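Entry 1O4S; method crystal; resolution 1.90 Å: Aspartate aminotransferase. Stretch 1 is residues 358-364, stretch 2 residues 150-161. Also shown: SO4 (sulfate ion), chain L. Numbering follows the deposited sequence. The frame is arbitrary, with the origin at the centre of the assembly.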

ATOM      1  N   PHE B 358      19.247  -8.734  11.643  1.00 32.28           N
ATOM      2  CA  PHE B 358      18.209  -8.828  12.663  1.00 31.88           C
ATOM      3  C   PHE B 358      18.666  -8.250  14.021  1.00 32.28           C
ATOM      4  O   PHE B 358      18.068  -8.535  15.070  1.00 32.73           O
ATOM      5  CB  PHE B 358      17.818 -10.294  12.791  1.00 31.59           C
ATOM      6  CG  PHE B 358      17.503 -10.954  11.461  1.00 31.82           C
ATOM      7  CD1 PHE B 358      16.233 -10.845  10.900  1.00 33.45           C
ATOM      8  CD2 PHE B 358      18.478 -11.673  10.761  1.00 31.87           C
ATOM      9  CE1 PHE B 358      15.915 -11.475   9.646  1.00 33.56           C
ATOM     10  CE2 PHE B 358      18.190 -12.290   9.518  1.00 31.21           C
ATOM     11  CZ  PHE B 358      16.891 -12.168   8.962  1.00 33.33           C
ATOM     12  N   LEU B 359      19.733  -7.451  13.976  1.00 32.32           N
ATOM     13  CA  LEU B 359      20.390  -6.852  15.146  1.00 32.63           C
ATOM     14  C   LEU B 359      20.950  -7.855  16.148  1.00 32.81           C
ATOM     15  O   LEU B 359      21.044  -7.558  17.337  1.00 33.54           O
ATOM     16  CB  LEU B 359      19.457  -5.861  15.853  1.00 32.53           C
ATOM     17  CG  LEU B 359      18.813  -4.833  14.916  1.00 34.21           C
ATOM     18  CD1 LEU B 359      18.030  -3.756  15.698  1.00 33.65           C
ATOM     19  CD2 LEU B 359      19.879  -4.218  13.999  1.00 34.19           C
ATOM     20  N   LYS B 360      21.342  -9.027  15.667  1.00 33.11           N
ATOM     21  CA  LYS B 360      21.959 -10.051  16.505  1.00 33.13           C
ATOM     22  C   LYS B 360      23.165 -10.658  15.794  1.00 33.16           C
ATOM     23  O   LYS B 360      23.060 -11.743  15.189  1.00 33.22           O
ATOM     24  CB  LYS B 360      20.956 -11.141  16.884  1.00 33.29           C
ATOM     25  CG  LYS B 360      21.501 -12.089  17.953  1.00 32.53           C
ATOM     26  CD  LYS B 360      21.325 -11.519  19.343  1.00 33.01           C
ATOM     27  CE  LYS B 360      21.976 -12.431  20.367  1.00 32.85           C
ATOM     28  NZ  LYS B 360      21.649 -12.042  21.747  1.00 32.30           N
ATOM     29  N   PRO B 361      24.297  -9.952  15.857  1.00 32.74           N
ATOM     30  CA  PRO B 361      25.550 -10.426  15.260  1.00 32.65           C
ATOM     31  C   PRO B 361      26.048 -11.762  15.833  1.00 32.48           C
ATOM     32  O   PRO B 361      25.689 -12.155  16.935  1.00 32.74           O
ATOM     33  CB  PRO B 361      26.543  -9.297  15.578  1.00 33.24           C
ATOM     34  CG  PRO B 361      25.654  -8.069  15.814  1.00 33.57           C
ATOM     35  CD  PRO B 361      24.451  -8.629  16.497  1.00 33.10           C
ATOM     36  N   GLY B 362      26.871 -12.460  15.064  1.00 32.26           N
ATOM     37  CA  GLY B 362      27.383 -13.751  15.464  1.00 32.36           C
ATOM     38  C   GLY B 362      26.409 -14.895  15.267  1.00 32.31           C
ATOM     39  O   GLY B 362      26.603 -15.979  15.814  1.00 32.43           O
ATOM     40  N   PHE B 363      25.360 -14.647  14.491  1.00 32.73           N
ATOM     41  CA  PHE B 363      24.351 -15.648  14.161  1.00 32.50           C
ATOM     42  C   PHE B 363      24.078 -15.571  12.675  1.00 32.29           C
ATOM     43  O   PHE B 363      24.401 -14.587  12.012  1.00 32.11           O
ATOM     44  CB  PHE B 363      23.052 -15.386  14.923  1.00 32.59           C
ATOM     45  CG  PHE B 363      23.099 -15.781  16.378  1.00 32.96           C
ATOM     46  CD1 PHE B 363      23.546 -14.875  17.352  1.00 33.24           C
ATOM     47  CD2 PHE B 363      22.674 -17.044  16.778  1.00 32.41           C
ATOM     48  CE1 PHE B 363      23.576 -15.229  18.708  1.00 33.63           C
ATOM     49  CE2 PHE B 363      22.698 -17.416  18.127  1.00 33.83           C
ATOM     50  CZ  PHE B 363      23.159 -16.516  19.101  1.00 33.41           C
ATOM     51  N   VAL B 364      23.468 -16.615  12.155  1.00 32.74           N
ATOM     52  CA  VAL B 364      23.051 -16.666  10.741  1.00 32.86           C
ATOM     53  C   VAL B 364      21.626 -17.286  10.687  1.00 32.08           C
ATOM     54  O   VAL B 364      21.277 -18.094  11.551  1.00 31.86           O
ATOM     55  CB  VAL B 364      24.183 -17.390   9.962  1.00 33.72           C
ATOM     56  CG1 VAL B 364      23.707 -18.391   9.029  1.00 35.81           C
ATOM     57  CG2 VAL B 364      25.133 -16.379   9.309  1.00 34.62           C
TER
HETATM   58  S   SO4 L 710      23.639 -15.211  23.125  1.00 68.61           S
HETATM   59  O1  SO4 L 710      22.505 -14.684  22.356  1.00 68.44           O
HETATM   60  O2  SO4 L 710      24.659 -15.765  22.210  1.00 65.42           O
HETATM   61  O3  SO4 L 710      24.213 -14.056  23.826  1.00 70.95           O
HETATM   62  O4  SO4 L 710      23.167 -16.189  24.116  1.00 65.21           O
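Stretch 2, residues 150-161: NVVETFMSKNFQ

A single lysine ammonium gathers this contact: Lys360 NZ, at the tip of a side chain that is extended except for a bend at chi2 (83°, p), donates hydrogen bonds to a carboxylate, a backbone carbonyl and a sulfate ion. It lies 2.9 Å from Glu153 OE1, a hydrogen bond that is also a salt bridge, 2.8 Å from Thr154 O, and 2.8 Å from SO4 O1, so its positive charge is met by two anionic groups and a carbonyl dipole. The sulfate, probably from the crystallisation liquor, ties the same lysine to the backbone of stretch 2, where Met156 N donates to SO4 O1 at 3.0 Å and Ser157 N to SO4 O4 at 3.2 Å.

Stretch 2 enters as a strand, 150-153, passes through extended residues Thr154 and Phe155, and turns through a short 3-10 segment at 156-157. The turn is closed by Phe155 O, which accepts from Lys158 N at 3.0 Å and from Phe160 N at 2.7 Å; Asn159 and Phe160 both adopt positive phi. Leu359 to Gly362 form a loop, and a strand begins at Phe363. The two chains run in the same general sense, Leu359 lying by Val151, Lys360 by Glu153 and Phe363 by Met156, but the backbones stay well apart: CA to CA is 8.1 Å for Lys360 and Glu153, and 10.0 Å for Phe363 and Met156. No backbone-to-backbone hydrogen bond joins them, and side chains span the gap.

At the start, Leu359 CD1 meets Val151 CG2 at 4.2 Å, a small apolar contact. Next, Glu153 leaves its backbone sideways, yet its all-trans side chain brings the carboxylate to the lysine. Phe155 points away at CA-to-CB, although its CD1 still comes within 3.4 Å of Lys360 NZ.

Farther along, Phe363 (chi1 m) points toward stretch 2 and packs against two side chains. Phe160 directs its edge toward the Phe363 face, with centroids 5.8 Å apart, planes at 66° and a closest approach of 4.0 Å from Phe160 CZ to Phe363 CE2. Met156 SD sits at the edge of the Phe363 ring, 3.7 Å from Phe363 CE2. Phe160 also borders the aliphatic part of the lysine, Lys360 CE lying 4.2 Å from Phe160 CE2 near the plane of the ring. Lys360 and Phe363 are both buried, and the contact buries 323 Å², both sides summed.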

ATOM      1  N   ASN B 150      12.885   1.252  21.181  1.00 31.89           N
ATOM      2  CA  ASN B 150      13.713   0.707  22.239  1.00 32.64           C
ATOM      3  C   ASN B 150      13.830  -0.789  21.951  1.00 31.72           C
ATOM      4  O   ASN B 150      12.858  -1.520  22.065  1.00 31.22           O
ATOM      5  CB  ASN B 150      13.077   0.979  23.616  1.00 32.81           C
ATOM      6  CG  ASN B 150      14.072   0.897  24.766  1.00 36.11           C
ATOM      7  OD1 ASN B 150      15.124   0.252  24.671  1.00 40.40           O
ATOM      8  ND2 ASN B 150      13.728   1.551  25.886  1.00 39.64           N
ATOM      9  N   VAL B 151      15.019  -1.214  21.541  1.00 31.09           N
ATOM     10  CA  VAL B 151      15.287  -2.606  21.193  1.00 31.07           C
ATOM     11  C   VAL B 151      15.736  -3.336  22.440  1.00 30.70           C
ATOM     12  O   VAL B 151      16.713  -2.943  23.082  1.00 30.20           O
ATOM     13  CB  VAL B 151      16.396  -2.724  20.135  1.00 30.92           C
ATOM     14  CG1 VAL B 151      16.617  -4.182  19.753  1.00 31.36           C
ATOM     15  CG2 VAL B 151      16.084  -1.861  18.916  1.00 31.93           C
ATOM     16  N   VAL B 152      15.001  -4.380  22.793  1.00 30.65           N
ATOM     17  CA  VAL B 152      15.291  -5.170  23.968  1.00 30.45           C
ATOM     18  C   VAL B 152      15.855  -6.462  23.421  1.00 30.76           C
ATOM     19  O   VAL B 152      15.128  -7.245  22.803  1.00 29.76           O
ATOM     20  CB  VAL B 152      14.027  -5.425  24.830  1.00 30.28           C
ATOM     21  CG1 VAL B 152      14.322  -6.408  25.951  1.00 29.78           C
ATOM     22  CG2 VAL B 152      13.502  -4.109  25.384  1.00 30.63           C
ATOM     23  N   GLU B 153      17.155  -6.665  23.641  1.00 30.55           N
ATOM     24  CA  GLU B 153      17.844  -7.847  23.182  1.00 31.60           C
ATOM     25  C   GLU B 153      17.499  -9.097  24.016  1.00 31.53           C
ATOM     26  O   GLU B 153      17.411  -9.040  25.245  1.00 31.80           O
ATOM     27  CB  GLU B 153      19.345  -7.609  23.216  1.00 31.94           C
ATOM     28  CG  GLU B 153      20.162  -8.680  22.503  1.00 33.44           C
ATOM     29  CD  GLU B 153      21.661  -8.457  22.630  1.00 35.28           C
ATOM     30  OE1 GLU B 153      22.429  -9.218  21.982  1.00 37.28           O
ATOM     31  OE2 GLU B 153      22.074  -7.537  23.385  1.00 35.42           O
ATOM     32  N   THR B 154      17.313 -10.208  23.311  1.00 31.46           N
ATOM     33  CA  THR B 154      17.135 -11.530  23.898  1.00 31.77           C
ATOM     34  C   THR B 154      18.272 -12.435  23.468  1.00 31.67           C
ATOM     35  O   THR B 154      18.970 -12.166  22.495  1.00 31.55           O
ATOM     36  CB  THR B 154      15.769 -12.183  23.509  1.00 31.57           C
ATOM     37  OG1 THR B 154      15.692 -12.412  22.099  1.00 32.42           O
ATOM     38  CG2 THR B 154      14.596 -11.268  23.822  1.00 32.18           C
ATOM     39  N   PHE B 155      18.427 -13.532  24.188  1.00 32.35           N
ATOM     40  CA  PHE B 155      19.654 -14.328  24.133  1.00 33.01           C
ATOM     41  C   PHE B 155      19.351 -15.788  23.897  1.00 33.05           C
ATOM     42  O   PHE B 155      18.349 -16.301  24.388  1.00 32.21           O
ATOM     43  CB  PHE B 155      20.468 -14.139  25.435  1.00 32.83           C
ATOM     44  CG  PHE B 155      20.794 -12.698  25.720  1.00 33.27           C
ATOM     45  CD1 PHE B 155      21.870 -12.081  25.090  1.00 33.25           C
ATOM     46  CD2 PHE B 155      19.982 -11.936  26.560  1.00 33.41           C
ATOM     47  CE1 PHE B 155      22.146 -10.740  25.304  1.00 33.15           C
ATOM     48  CE2 PHE B 155      20.256 -10.595  26.782  1.00 33.97           C
ATOM     49  CZ  PHE B 155      21.341  -9.994  26.156  1.00 33.24           C
ATOM     50  N   MET B 156      20.218 -16.436  23.122  1.00 33.90           N
ATOM     51  CA  MET B 156      20.180 -17.879  22.922  1.00 34.91           C
ATOM     52  C   MET B 156      20.204 -18.659  24.237  1.00 35.36           C
ATOM     53  O   MET B 156      19.555 -19.703  24.326  1.00 35.16           O
ATOM     54  CB  MET B 156      21.354 -18.333  22.057  1.00 35.37           C
ATOM     55  CG  MET B 156      21.348 -19.860  21.767  1.00 37.43           C
ATOM     56  SD  MET B 156      22.367 -20.337  20.357  1.00 39.08           S
ATOM     57  CE  MET B 156      24.012 -20.000  21.006  1.00 41.18           C
ATOM     58  N   SER B 157      20.923 -18.146  25.250  1.00 35.80           N
ATOM     59  CA  SER B 157      21.005 -18.809  26.560  1.00 36.37           C
ATOM     60  C   SER B 157      19.660 -18.792  27.281  1.00 36.71           C
ATOM     61  O   SER B 157      19.395 -19.656  28.128  1.00 37.28           O
ATOM     62  CB  SER B 157      22.115 -18.213  27.458  1.00 36.14           C
ATOM     63  OG  SER B 157      21.952 -16.820  27.681  1.00 35.95           O
ATOM     64  N   LYS B 158      18.812 -17.824  26.944  1.00 36.44           N
ATOM     65  CA  LYS B 158      17.456 -17.763  27.481  1.00 36.70           C
ATOM     66  C   LYS B 158      16.402 -18.224  26.467  1.00 36.33           C
ATOM     67  O   LYS B 158      15.228 -17.920  26.636  1.00 36.34           O
ATOM     68  CB  LYS B 158      17.152 -16.334  27.973  1.00 36.96           C
ATOM     69  CG  LYS B 158      17.906 -15.934  29.247  1.00 39.31           C
ATOM     70  CD  LYS B 158      17.311 -16.616  30.494  1.00 40.99           C
ATOM     71  CE  LYS B 158      18.313 -16.650  31.664  1.00 43.36           C
ATOM     72  NZ  LYS B 158      18.626 -15.294  32.201  1.00 43.65           N
ATOM     73  N   ASN B 159      16.820 -18.979  25.447  1.00 35.99           N
ATOM     74  CA  ASN B 159      15.941 -19.473  24.385  1.00 35.99           C
ATOM     75  C   ASN B 159      15.237 -18.342  23.627  1.00 35.73           C
ATOM     76  O   ASN B 159      14.120 -18.508  23.122  1.00 35.58           O
ATOM     77  CB  ASN B 159      14.898 -20.474  24.931  1.00 36.42           C
ATOM     78  CG  ASN B 159      15.526 -21.706  25.615  1.00 38.25           C
ATOM     79  OD1 ASN B 159      15.013 -22.174  26.643  1.00 40.42           O
ATOM     80  ND2 ASN B 159      16.624 -22.234  25.051  1.00 37.74           N
ATOM     81  N   PHE B 160      15.919 -17.198  23.550  1.00 35.38           N
ATOM     82  CA  PHE B 160      15.390 -15.955  22.987  1.00 34.54           C
ATOM     83  C   PHE B 160      14.044 -15.518  23.579  1.00 34.87           C
ATOM     84  O   PHE B 160      13.230 -14.887  22.905  1.00 34.34           O
ATOM     85  CB  PHE B 160      15.322 -16.060  21.465  1.00 34.06           C
ATOM     86  CG  PHE B 160      16.663 -16.158  20.816  1.00 32.83           C
ATOM     87  CD1 PHE B 160      17.027 -17.288  20.100  1.00 33.23           C
ATOM     88  CD2 PHE B 160      17.567 -15.110  20.905  1.00 32.71           C
ATOM     89  CE1 PHE B 160      18.272 -17.362  19.461  1.00 31.51           C
ATOM     90  CE2 PHE B 160      18.812 -15.182  20.286  1.00 32.34           C
ATOM     91  CZ  PHE B 160      19.160 -16.323  19.559  1.00 31.75           C
ATOM     92  N   GLN B 161      13.833 -15.831  24.853  1.00 35.10           N
ATOM     93  CA  GLN B 161      12.619 -15.438  25.562  1.00 35.80           C
ATOM     94  C   GLN B 161      12.842 -14.077  26.217  1.00 36.00           C
ATOM     95  O   GLN B 161      13.840 -13.868  26.913  1.00 35.45           O
ATOM     96  CB  GLN B 161      12.220 -16.462  26.627  1.00 36.07           C
ATOM     97  CG  GLN B 161      11.937 -17.866  26.090  1.00 36.88           C
ATOM     98  CD  GLN B 161      10.716 -17.904  25.175  1.00 38.52           C
ATOM     99  OE1 GLN B 161       9.721 -17.220  25.438  1.00 38.74           O
ATOM    100  NE2 GLN B 161      10.789 -18.702  24.114  1.00 35.95           N
TER